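Local structure of outer membrane lipoprotein carrier protein LolA (Thermus thermophilus, 2YZY) at residues V115-E120 / W131-S137; N83-P89 / D194-R200; T21-T26 / V175-T181; E38-R43 / V55-P60. The protein is of unproven function but probably binds the acyl chains of lipoproteins and carries them towards the outer membrane. The contacts are given in a common frame with arbitrary orientation. Numbering follows the deposited sequence.

Interaction 1 (V115-E120 / W131-S137); sequences VDLRLE and WKLVGRS. With MPD ((4S)-2-methyl-2,4-pentanediol), chain C.
Strands 116-120 and 131-136 run antiparallel, with axes 4.3 Å apart at closest approach and N-to-C directions at 143°. Arg118 and Val134 form the hydrogen-bonded pair: Arg118 N to Val134 O is 2.6 Å and Val134 N to Arg118 O is 2.8 Å. Leu119 and Leu133 form the next, non-hydrogen-bonded pair, CA to CA 4.5 Å. Glu120 N then bonds Lys132 O at 3.0 Å. Asp116 centres an inverse gamma turn, with Leu117 N 2.8 Å from Val115 O. Gly135 CA lies 3.3 Å from Asp116 O. A CB there would clash with Val115 CG1 and Asp116 O. The two strands form an end hairpin of the LolA-like sheet, with strand 116-125 one of its two edge strands. Leu119 (t, p) puts CD1 3.6 Å from Leu133 CD2 and 3.9 Å from Trp131 CD1. Ile11 of helix 7-18 packs on these three side chains. On the face of Arg118 and Val134, Lys132 is fully extended, and its NZ makes a salt bridge to Glu120 OE1 at 2.8 Å. An MPD, probably from the crystallisation liquor, joins this pair: O4 donates to Glu120 OE2 at 2.7 Å, and Lys132 NZ donates to O2 at 2.8 Å.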
# COMPACT_ATOMS: atom_id res chain seq x y z
N VAL A 115 1.58 -0.29 -14.72
CA VAL A 115 2.88 -0.73 -15.20
C VAL A 115 2.76 -2.05 -15.94
O VAL A 115 2.00 -2.94 -15.54
CB VAL A 115 3.87 -0.92 -14.02
CG1 VAL A 115 5.22 -1.39 -14.54
CG2 VAL A 115 4.02 0.39 -13.26
N ASP A 116 3.51 -2.18 -17.03
CA ASP A 116 3.49 -3.40 -17.83
C ASP A 116 4.33 -4.45 -17.11
O ASP A 116 5.47 -4.72 -17.49
CB ASP A 116 4.07 -3.13 -19.22
CG ASP A 116 3.98 -4.34 -20.14
OD1 ASP A 116 4.61 -5.37 -19.83
OD2 ASP A 116 3.27 -4.25 -21.16
N LEU A 117 3.75 -5.03 -16.06
CA LEU A 117 4.44 -6.04 -15.26
C LEU A 117 4.59 -7.38 -15.97
O LEU A 117 3.69 -7.83 -16.67
CB LEU A 117 3.71 -6.25 -13.93
CG LEU A 117 3.76 -5.09 -12.94
CD1 LEU A 117 2.89 -5.41 -11.73
CD2 LEU A 117 5.20 -4.84 -12.51
N ARG A 118 5.75 -8.00 -15.77
CA ARG A 118 6.06 -9.29 -16.35
C ARG A 118 6.74 -10.15 -15.28
O ARG A 118 7.48 -9.63 -14.45
CB ARG A 118 7.01 -9.12 -17.53
CG ARG A 118 6.52 -8.18 -18.62
CD ARG A 118 5.37 -8.79 -19.41
NE ARG A 118 4.95 -7.91 -20.50
CZ ARG A 118 5.74 -7.50 -21.49
NH1 ARG A 118 7.00 -7.89 -21.54
NH2 ARG A 118 5.26 -6.69 -22.43
N LEU A 119 6.48 -11.45 -15.30
CA LEU A 119 7.10 -12.35 -14.34
C LEU A 119 8.53 -12.64 -14.75
O LEU A 119 8.78 -13.18 -15.83
CB LEU A 119 6.32 -13.66 -14.25
CG LEU A 119 6.97 -14.76 -13.41
CD1 LEU A 119 7.05 -14.31 -11.95
CD2 LEU A 119 6.15 -16.04 -13.52
N GLU A 120 9.49 -12.27 -13.90
CA GLU A 120 10.89 -12.53 -14.23
C GLU A 120 11.31 -13.89 -13.69
O GLU A 120 12.10 -14.60 -14.32
CB GLU A 120 11.80 -11.45 -13.64
CG GLU A 120 13.23 -11.58 -14.15
CD GLU A 120 14.19 -10.63 -13.46
OE1 GLU A 120 14.48 -10.85 -12.27
OE2 GLU A 120 14.64 -9.67 -14.11
N TRP A 131 7.53 -14.58 -5.99
CA TRP A 131 7.64 -14.31 -7.41
C TRP A 131 8.16 -12.88 -7.53
O TRP A 131 7.74 -12.00 -6.78
CB TRP A 131 6.28 -14.36 -8.10
CG TRP A 131 5.70 -15.73 -8.27
CD1 TRP A 131 6.21 -16.75 -9.02
CD2 TRP A 131 4.47 -16.20 -7.72
NE1 TRP A 131 5.36 -17.83 -8.98
CE2 TRP A 131 4.28 -17.52 -8.19
CE3 TRP A 131 3.50 -15.64 -6.88
CZ2 TRP A 131 3.17 -18.29 -7.84
CZ3 TRP A 131 2.38 -16.41 -6.53
CH2 TRP A 131 2.23 -17.72 -7.02
N LYS A 132 9.08 -12.66 -8.46
CA LYS A 132 9.60 -11.32 -8.69
C LYS A 132 9.03 -10.83 -10.02
O LYS A 132 9.32 -11.39 -11.07
CB LYS A 132 11.13 -11.32 -8.78
CG LYS A 132 11.71 -9.94 -9.13
CD LYS A 132 13.21 -10.00 -9.45
CE LYS A 132 13.75 -8.63 -9.85
NZ LYS A 132 15.08 -8.73 -10.51
N LEU A 133 8.18 -9.81 -9.96
CA LEU A 133 7.59 -9.25 -11.16
C LEU A 133 8.33 -7.97 -11.49
O LEU A 133 8.73 -7.22 -10.60
CB LEU A 133 6.10 -8.94 -10.95
CG LEU A 133 5.18 -10.07 -10.47
CD1 LEU A 133 3.76 -9.53 -10.36
CD2 LEU A 133 5.24 -11.24 -11.43
N VAL A 134 8.54 -7.71 -12.78
CA VAL A 134 9.25 -6.52 -13.20
C VAL A 134 8.48 -5.83 -14.33
O VAL A 134 7.80 -6.48 -15.11
CB VAL A 134 10.68 -6.85 -13.68
CG1 VAL A 134 11.49 -7.40 -12.51
CG2 VAL A 134 10.64 -7.87 -14.80
N GLY A 135 8.59 -4.51 -14.39
CA GLY A 135 7.90 -3.77 -15.43
C GLY A 135 8.49 -2.39 -15.66
O GLY A 135 8.98 -1.75 -14.73
N ARG A 136 8.44 -1.94 -16.91
CA ARG A 136 8.97 -0.63 -17.26
C ARG A 136 7.85 0.41 -17.20
O ARG A 136 6.68 0.08 -17.38
CB ARG A 136 9.56 -0.67 -18.67
CG ARG A 136 10.35 0.57 -19.06
CD ARG A 136 10.87 0.50 -20.49
NE ARG A 136 11.68 -0.70 -20.73
CZ ARG A 136 11.19 -1.89 -21.05
NH1 ARG A 136 9.88 -2.06 -21.17
NH2 ARG A 136 12.00 -2.92 -21.25
N SER A 137 8.23 1.66 -16.94
CA SER A 137 7.28 2.76 -16.85
C SER A 137 6.29 2.58 -15.70
O SER A 137 6.18 3.51 -14.88
CB SER A 137 6.51 2.91 -18.16
OG SER A 137 7.38 3.24 -19.22
C1 MPD C . 16.60 -4.23 -12.28
C2 MPD C . 15.42 -5.19 -12.50
O2 MPD C . 15.26 -6.02 -11.35
CM MPD C . 14.15 -4.38 -12.75
C3 MPD C . 15.70 -6.07 -13.72
C4 MPD C . 16.86 -7.06 -13.89
O4 MPD C . 16.67 -8.18 -13.03
C5 MPD C . 16.94 -7.52 -15.34

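Interaction 2 (N83-P89 / D194-R200); sequences NQLVISP and DAQVVRR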
# COMPACT_ATOMS: atom_id res chain seq x y z
N ASN A 83 -4.56 19.72 11.41
CA ASN A 83 -5.92 19.30 11.75
C ASN A 83 -6.90 19.56 10.61
O ASN A 83 -8.02 20.04 10.82
CB ASN A 83 -6.40 20.01 13.03
CG ASN A 83 -7.72 19.44 13.54
OD1 ASN A 83 -7.96 18.24 13.48
ND2 ASN A 83 -8.58 20.32 14.06
N GLN A 84 -6.47 19.22 9.40
CA GLN A 84 -7.30 19.39 8.21
C GLN A 84 -7.68 18.05 7.62
O GLN A 84 -6.85 17.14 7.51
CB GLN A 84 -6.54 20.19 7.14
CG GLN A 84 -6.20 21.62 7.53
CD GLN A 84 -5.28 22.28 6.53
OE1 GLN A 84 -4.19 21.79 6.25
NE2 GLN A 84 -5.72 23.41 5.98
N LEU A 85 -8.95 17.90 7.25
CA LEU A 85 -9.42 16.68 6.62
C LEU A 85 -9.74 17.08 5.18
O LEU A 85 -10.73 17.77 4.92
CB LEU A 85 -10.67 16.14 7.30
CG LEU A 85 -11.19 14.81 6.75
CD1 LEU A 85 -10.19 13.70 7.06
CD2 LEU A 85 -12.55 14.48 7.36
N VAL A 86 -8.88 16.67 4.25
CA VAL A 86 -9.08 17.00 2.84
C VAL A 86 -9.97 15.93 2.20
O VAL A 86 -9.65 14.74 2.22
CB VAL A 86 -7.73 17.06 2.07
CG1 VAL A 86 -7.95 17.60 0.66
CG2 VAL A 86 -6.75 17.95 2.83
N ILE A 87 -11.11 16.37 1.66
CA ILE A 87 -12.07 15.47 1.03
C ILE A 87 -12.06 15.67 -0.48
O ILE A 87 -12.36 16.76 -0.96
CB ILE A 87 -13.49 15.73 1.57
CG1 ILE A 87 -13.50 15.59 3.10
CG2 ILE A 87 -14.48 14.76 0.94
CD1 ILE A 87 -14.85 15.86 3.73
N SER A 88 -11.71 14.62 -1.22
CA SER A 88 -11.64 14.70 -2.68
C SER A 88 -12.39 13.56 -3.36
O SER A 88 -12.46 12.46 -2.83
CB SER A 88 -10.18 14.67 -3.13
OG SER A 88 -9.41 15.67 -2.49
N PRO A 89 -12.96 13.82 -4.55
CA PRO A 89 -13.69 12.75 -5.24
C PRO A 89 -12.73 11.65 -5.69
O PRO A 89 -11.54 11.96 -5.89
CB PRO A 89 -14.32 13.48 -6.43
CG PRO A 89 -14.48 14.88 -5.93
CD PRO A 89 -13.19 15.12 -5.20
N ASP A 194 -13.20 17.30 15.52
CA ASP A 194 -12.88 18.71 15.39
C ASP A 194 -12.05 19.04 14.15
O ASP A 194 -11.53 20.14 14.01
CB ASP A 194 -12.13 19.18 16.64
CG ASP A 194 -10.74 18.58 16.75
OD1 ASP A 194 -10.58 17.39 16.42
OD2 ASP A 194 -9.81 19.30 17.17
N ALA A 195 -11.93 18.08 13.23
CA ALA A 195 -11.16 18.31 12.01
C ALA A 195 -11.76 19.43 11.16
O ALA A 195 -12.98 19.56 11.08
CB ALA A 195 -11.06 17.02 11.19
N GLN A 196 -10.90 20.23 10.55
CA GLN A 196 -11.34 21.33 9.70
C GLN A 196 -11.35 20.79 8.27
O GLN A 196 -10.34 20.30 7.77
CB GLN A 196 -10.39 22.51 9.82
CG GLN A 196 -10.87 23.76 9.13
CD GLN A 196 -10.03 24.97 9.50
OE1 GLN A 196 -8.95 25.18 8.97
NE2 GLN A 196 -10.53 25.76 10.44
N VAL A 197 -12.50 20.88 7.62
CA VAL A 197 -12.64 20.35 6.27
C VAL A 197 -12.14 21.21 5.12
O VAL A 197 -12.41 22.42 5.05
CB VAL A 197 -14.12 19.96 6.00
CG1 VAL A 197 -14.31 19.56 4.53
CG2 VAL A 197 -14.53 18.80 6.90
N VAL A 198 -11.38 20.58 4.23
CA VAL A 198 -10.87 21.22 3.02
C VAL A 198 -11.55 20.37 1.95
O VAL A 198 -11.16 19.22 1.71
CB VAL A 198 -9.33 21.10 2.90
CG1 VAL A 198 -8.87 21.71 1.59
CG2 VAL A 198 -8.66 21.80 4.07
N ARG A 199 -12.58 20.92 1.33
CA ARG A 199 -13.36 20.19 0.34
C ARG A 199 -13.00 20.50 -1.10
O ARG A 199 -13.22 21.61 -1.58
CB ARG A 199 -14.85 20.48 0.57
CG ARG A 199 -15.82 19.60 -0.22
CD ARG A 199 -17.26 20.04 0.04
NE ARG A 199 -17.57 20.09 1.47
CZ ARG A 199 -17.79 19.01 2.22
NH1 ARG A 199 -17.75 17.80 1.68
NH2 ARG A 199 -18.02 19.15 3.52
N ARG A 200 -12.45 19.51 -1.80
CA ARG A 200 -12.07 19.69 -3.19
C ARG A 200 -13.27 19.56 -4.13
O ARG A 200 -14.36 19.18 -3.66
CB ARG A 200 -10.99 18.68 -3.60
CG ARG A 200 -9.73 18.73 -2.75
CD ARG A 200 -9.13 20.13 -2.70
NE ARG A 200 -7.83 20.13 -2.04
CZ ARG A 200 -7.15 21.23 -1.73
NH1 ARG A 200 -7.64 22.43 -2.02
NH2 ARG A 200 -5.97 21.13 -1.13
OXT ARG A 200 -13.09 19.82 -5.34
O HOH W 1 -8.34 24.58 6.32
O HOH W 2 -14.87 16.82 -2.27
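Asn83 begins the pairing. Its backbone O accepts from Gln196 N at 2.9 Å, and its side-chain ND2 donates to Asp194 O at 3.0 Å. Its OD1 bonds the hydroxyl of Tyr78. Asn83 and Gln84 both face Leu79 in the preceding strand, which makes a G1 beta bulge. Gln84 pairs with Gln196 on one face. Water 1 joins their ends: it accepts from Gln84 NE2 at 2.9 Å and donates to Gln196 OE1 at 2.8 Å. The Gln84 OE1 atom bonds Thr82. Leu85 points to the other face. Its N donates to Gln196 O at 2.8 Å, and its O accepts from Val198 N at 3.0 Å. Its CB packs 4.0 Å from Ala195 CB. This alternation is that of a parallel ladder, with the strand directions 26° apart. It brings the C-terminal strand 196-199 to the edge of the LolA-like sheet, whose other neighbouring strands run antiparallel. Val86 returns to the face of Gln84 and sets CG2 4.1 Å from Val198 CB. Ile87 N donates to Val198 O at 2.9 Å, and Ile87 O accepts from Arg200 N, also at 2.9 Å. Ile87 CD1 meets Val197 CG1 at 3.8 Å. Water 2 donates to Ile87 O and to Arg200 O, 2.8 Å from each. Ser88 OG lies 3.1 Å from Arg200 CG.

Interaction 3 (T21-T26 / V175-T181); sequences TPWQAT and VVEFKRT
A classic beta bulge marks this antiparallel pairing in the middle of the LolA-like sheet: Val176 and Glu177 both face Thr26. Strands 23-26 and 175-180 have axes 4.5 Å apart at closest approach, with directions at 162°. Thr26 has the most surface covered. Its N donates to Glu177 O and its O accepts from Val176 N, both at 2.9 Å. With chi1 m, Thr26 sets CG2 3.7 Å from Val176 CG2. Gln24 pairs with Lys179 through two bonds of 2.9 Å, Gln24 N to Lys179 O and Lys179 N to Gln24 O. Trp23 with Arg180 and Ala25 with Phe178 are non-hydrogen-bonded pairs, with CA atoms 4.2 Å and 4.1 Å apart. On their face Trp23 (chi1 p) and Phe178 (chi1 t) meet obliquely, CE3 to CE1 3.7 Å, and Ala25 CB lies at the Phe178 ring edge, 4.2 Å from CD1. Arg180 reaches beyond the pair to a salt bridge with Asp154. Thr181 extends the ladder past the strand, its N donating to Pro22 O at 3.0 Å. Its CG2 lies 3.4 Å from Gln24 OE1, and water 3 spans Gln24 OE1 at 2.6 Å and Thr181 OG1 at 2.8 Å. At the bulge, Thr26 OG1 donates to Glu177 OE1 at 2.8 Å.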
# COMPACT_ATOMS: atom_id res chain seq x y z
N THR A 21 -10.85 -10.94 1.77
CA THR A 21 -11.37 -10.80 3.13
C THR A 21 -10.55 -9.71 3.83
O THR A 21 -9.47 -9.36 3.37
CB THR A 21 -11.25 -12.13 3.92
OG1 THR A 21 -9.90 -12.60 3.87
CG2 THR A 21 -12.18 -13.19 3.33
N PRO A 22 -11.06 -9.17 4.95
CA PRO A 22 -10.33 -8.11 5.66
C PRO A 22 -8.92 -8.47 6.11
O PRO A 22 -8.64 -9.59 6.54
CB PRO A 22 -11.24 -7.80 6.85
CG PRO A 22 -12.60 -8.17 6.35
CD PRO A 22 -12.35 -9.45 5.60
N TRP A 23 -8.03 -7.49 6.00
CA TRP A 23 -6.65 -7.69 6.41
C TRP A 23 -6.01 -6.36 6.78
O TRP A 23 -6.53 -5.29 6.46
CB TRP A 23 -5.84 -8.38 5.30
CG TRP A 23 -5.82 -7.65 3.98
CD1 TRP A 23 -6.68 -7.81 2.93
CD2 TRP A 23 -4.91 -6.60 3.60
NE1 TRP A 23 -6.36 -6.94 1.92
CE2 TRP A 23 -5.28 -6.18 2.30
CE3 TRP A 23 -3.82 -5.99 4.22
CZ2 TRP A 23 -4.60 -5.17 1.62
CZ3 TRP A 23 -3.14 -4.97 3.54
CH2 TRP A 23 -3.54 -4.57 2.25
N GLN A 24 -4.88 -6.45 7.47
CA GLN A 24 -4.13 -5.27 7.85
C GLN A 24 -2.66 -5.61 7.76
O GLN A 24 -2.28 -6.79 7.76
CB GLN A 24 -4.52 -4.79 9.26
CG GLN A 24 -4.51 -5.82 10.37
CD GLN A 24 -5.21 -5.31 11.63
OE1 GLN A 24 -6.35 -4.84 11.57
NE2 GLN A 24 -4.53 -5.39 12.76
N ALA A 25 -1.82 -4.58 7.65
CA ALA A 25 -0.40 -4.80 7.51
C ALA A 25 0.40 -3.58 7.94
O ALA A 25 -0.15 -2.51 8.20
CB ALA A 25 -0.07 -5.14 6.06
N THR A 26 1.71 -3.77 8.02
CA THR A 26 2.63 -2.70 8.38
C THR A 26 3.56 -2.54 7.19
O THR A 26 4.14 -3.51 6.71
CB THR A 26 3.45 -3.07 9.62
OG1 THR A 26 2.57 -3.28 10.72
CG2 THR A 26 4.45 -1.94 9.96
N VAL A 175 6.36 -4.91 3.05
CA VAL A 175 5.21 -5.22 3.89
C VAL A 175 5.85 -6.11 4.96
O VAL A 175 6.03 -7.31 4.76
CB VAL A 175 4.13 -6.00 3.12
CG1 VAL A 175 2.95 -6.30 4.04
CG2 VAL A 175 3.67 -5.19 1.92
N VAL A 176 6.21 -5.50 6.09
CA VAL A 176 6.90 -6.22 7.17
C VAL A 176 6.04 -6.99 8.16
O VAL A 176 6.55 -7.85 8.88
CB VAL A 176 7.82 -5.26 7.95
CG1 VAL A 176 8.91 -4.72 7.02
CG2 VAL A 176 7.02 -4.12 8.54
N GLU A 177 4.75 -6.69 8.21
CA GLU A 177 3.81 -7.39 9.09
C GLU A 177 2.51 -7.49 8.33
O GLU A 177 2.16 -6.59 7.56
CB GLU A 177 3.59 -6.64 10.41
CG GLU A 177 4.86 -6.49 11.25
CD GLU A 177 4.62 -5.80 12.58
OE1 GLU A 177 3.92 -4.77 12.62
OE2 GLU A 177 5.15 -6.30 13.60
N PHE A 178 1.79 -8.59 8.54
CA PHE A 178 0.53 -8.83 7.85
C PHE A 178 -0.35 -9.73 8.70
O PHE A 178 0.14 -10.64 9.37
CB PHE A 178 0.78 -9.53 6.50
CG PHE A 178 -0.48 -9.94 5.78
CD1 PHE A 178 -1.17 -9.04 4.98
CD2 PHE A 178 -0.98 -11.24 5.92
CE1 PHE A 178 -2.35 -9.41 4.32
CE2 PHE A 178 -2.15 -11.62 5.26
CZ PHE A 178 -2.84 -10.71 4.46
N LYS A 179 -1.65 -9.49 8.66
CA LYS A 179 -2.59 -10.28 9.43
C LYS A 179 -4.00 -10.20 8.86
O LYS A 179 -4.47 -9.12 8.52
CB LYS A 179 -2.60 -9.78 10.88
CG LYS A 179 -3.78 -10.26 11.72
CD LYS A 179 -3.79 -9.55 13.07
CE LYS A 179 -5.03 -9.92 13.88
NZ LYS A 179 -5.11 -11.38 14.13
N ARG A 180 -4.65 -11.35 8.72
CA ARG A 180 -6.03 -11.36 8.26
C ARG A 180 -6.82 -11.08 9.52
O ARG A 180 -6.47 -11.55 10.60
CB ARG A 180 -6.41 -12.72 7.66
CG ARG A 180 -5.83 -12.95 6.28
CD ARG A 180 -6.54 -14.08 5.56
NE ARG A 180 -6.14 -14.18 4.16
CZ ARG A 180 -4.93 -14.57 3.75
NH1 ARG A 180 -4.01 -14.91 4.64
NH2 ARG A 180 -4.65 -14.62 2.46
N THR A 181 -7.90 -10.31 9.40
CA THR A 181 -8.67 -9.97 10.58
C THR A 181 -10.10 -9.61 10.21
O THR A 181 -10.58 -9.95 9.13
CB THR A 181 -8.00 -8.77 11.29
OG1 THR A 181 -8.71 -8.44 12.49
CG2 THR A 181 -7.96 -7.57 10.35
O HOH W 3 -7.47 -6.19 13.55

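Interaction 4 (E38-R43 / V55-P60); sequences EELLAR and VEFLKP
Arg43 packs its guanidinium against Leu58 of strand 55-59, whose CD1 sits over one face, 3.6 Å from Arg43 NH1. Water 4 accepts from Arg43 NH1 at 2.9 Å and donates to Glu56 OE1 at 2.8 Å. Glu56 OE2 makes salt bridges to Arg54 and Arg190. Strands 39-43 and 55-59 are antiparallel, axes 4.4 Å apart at closest approach, directions at 141°. Arg43 and Glu56 are a hydrogen-bonded pair: Arg43 N to Glu56 O and Glu56 N to Arg43 O are both 2.8 Å. This hairpin of the LolA-like sheet carries a classic beta bulge, where Leu58 and Lys59 face Leu41. Leu41 O accepts from Leu58 N at 2.8 Å and Lys59 N at 3.2 Å. Leu41 N donates to Lys59 O at 3.1 Å. A cis peptide precedes Pro60. Ala42 CB and Leu40 CD1 (Leu40 t, p) each lie 4.0 Å from Phe57 CD1. On the opposite face Lys59, extended beyond chi1 m, brings NZ 3.0 Å from Glu39 OE2 in a salt bridge.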
# COMPACT_ATOMS: atom_id res chain seq x y z
N GLU A 38 14.01 9.61 3.24
CA GLU A 38 13.39 9.52 4.56
C GLU A 38 12.78 8.14 4.76
O GLU A 38 12.57 7.40 3.80
CB GLU A 38 12.31 10.59 4.73
CG GLU A 38 12.82 12.02 4.60
CD GLU A 38 11.82 13.04 5.11
OE1 GLU A 38 11.52 13.03 6.32
OE2 GLU A 38 11.32 13.84 4.29
N GLU A 39 12.50 7.80 6.02
CA GLU A 39 11.89 6.51 6.32
C GLU A 39 10.38 6.68 6.34
O GLU A 39 9.86 7.65 6.89
CB GLU A 39 12.34 5.98 7.68
CG GLU A 39 11.80 4.58 7.98
CD GLU A 39 12.06 4.10 9.40
OE1 GLU A 39 13.16 4.37 9.94
OE2 GLU A 39 11.18 3.44 9.98
N LEU A 40 9.68 5.73 5.72
CA LEU A 40 8.23 5.74 5.71
C LEU A 40 7.76 4.55 6.53
O LEU A 40 8.26 3.44 6.37
CB LEU A 40 7.70 5.63 4.28
CG LEU A 40 6.17 5.63 4.13
CD1 LEU A 40 5.63 7.00 4.48
CD2 LEU A 40 5.78 5.26 2.71
N LEU A 41 6.81 4.79 7.42
CA LEU A 41 6.25 3.71 8.23
C LEU A 41 4.76 3.97 8.33
O LEU A 41 4.34 5.08 8.64
CB LEU A 41 6.86 3.69 9.63
CG LEU A 41 6.34 2.57 10.55
CD1 LEU A 41 6.72 1.20 9.97
CD2 LEU A 41 6.93 2.71 11.94
N ALA A 42 3.95 2.95 8.06
CA ALA A 42 2.51 3.12 8.12
C ALA A 42 1.79 1.81 8.36
O ALA A 42 2.34 0.73 8.12
CB ALA A 42 2.02 3.74 6.83
N ARG A 43 0.56 1.90 8.85
CA ARG A 43 -0.26 0.71 9.05
C ARG A 43 -1.32 0.81 7.96
O ARG A 43 -1.81 1.89 7.65
CB ARG A 43 -0.91 0.69 10.43
CG ARG A 43 0.05 0.44 11.58
CD ARG A 43 -0.73 0.16 12.86
NE ARG A 43 0.12 -0.14 14.01
CZ ARG A 43 0.55 0.76 14.89
NH1 ARG A 43 0.20 2.04 14.77
NH2 ARG A 43 1.30 0.38 15.91
N VAL A 55 -4.99 4.04 5.46
CA VAL A 55 -3.55 4.02 5.66
C VAL A 55 -3.25 5.03 6.77
O VAL A 55 -3.69 6.18 6.71
CB VAL A 55 -2.79 4.42 4.38
CG1 VAL A 55 -1.29 4.40 4.64
CG2 VAL A 55 -3.17 3.47 3.24
N GLU A 56 -2.51 4.59 7.78
CA GLU A 56 -2.17 5.44 8.92
C GLU A 56 -0.66 5.61 8.97
O GLU A 56 0.08 4.63 9.04
CB GLU A 56 -2.69 4.81 10.22
CG GLU A 56 -4.21 4.72 10.24
CD GLU A 56 -4.77 4.04 11.48
OE1 GLU A 56 -3.99 3.77 12.42
OE2 GLU A 56 -5.99 3.78 11.50
N PHE A 57 -0.20 6.85 8.93
CA PHE A 57 1.23 7.13 8.92
C PHE A 57 1.87 7.31 10.28
O PHE A 57 1.32 7.97 11.17
CB PHE A 57 1.48 8.36 8.05
CG PHE A 57 1.04 8.17 6.63
CD1 PHE A 57 1.88 7.57 5.70
CD2 PHE A 57 -0.24 8.54 6.23
CE1 PHE A 57 1.45 7.34 4.39
CE2 PHE A 57 -0.68 8.31 4.93
CZ PHE A 57 0.17 7.71 4.01
N LEU A 58 3.06 6.73 10.43
CA LEU A 58 3.83 6.79 11.66
C LEU A 58 5.17 7.53 11.49
O LEU A 58 5.67 8.14 12.43
CB LEU A 58 4.07 5.37 12.19
CG LEU A 58 2.80 4.65 12.64
CD1 LEU A 58 3.09 3.17 12.85
CD2 LEU A 58 2.26 5.29 13.91
N LYS A 59 5.75 7.43 10.30
CA LYS A 59 7.01 8.10 9.97
C LYS A 59 6.93 8.52 8.51
O LYS A 59 6.28 7.85 7.71
CB LYS A 59 8.19 7.15 10.14
CG LYS A 59 8.41 6.63 11.55
CD LYS A 59 9.64 5.74 11.57
CE LYS A 59 9.84 5.09 12.92
NZ LYS A 59 11.04 4.19 12.88
N PRO A 60 7.60 9.61 8.12
CA PRO A 60 8.43 10.50 8.93
C PRO A 60 7.64 11.49 9.79
O PRO A 60 6.41 11.45 9.81
CB PRO A 60 9.28 11.20 7.88
CG PRO A 60 8.32 11.37 6.76
CD PRO A 60 7.62 10.03 6.71
O HOH W 4 -1.34 3.92 13.19

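In the fold
All four contacts lie in one long mixed sheet. Interaction 1 is at one end and interaction 2 at the other, with centres 36 Å apart on opposite sides of the chain's centre. Interactions 3 and 4 sit between them, 15 Å apart by centres. These two touch, since strands 23-30 and 39-47 are neighbours: Thr26 CG2 lies 3.9 Å from Leu41 CD1. Interactions 1 and 4 are local hairpins. Interactions 2 and 3 join distant parts of the chain, and their segments alternate along it. MPD binds at interaction 1. The nearest atoms of the Gln24 and Arg43 side chains are about 3 Å and 4 Å from bound MPD, which is probably from the crystallisation liquor.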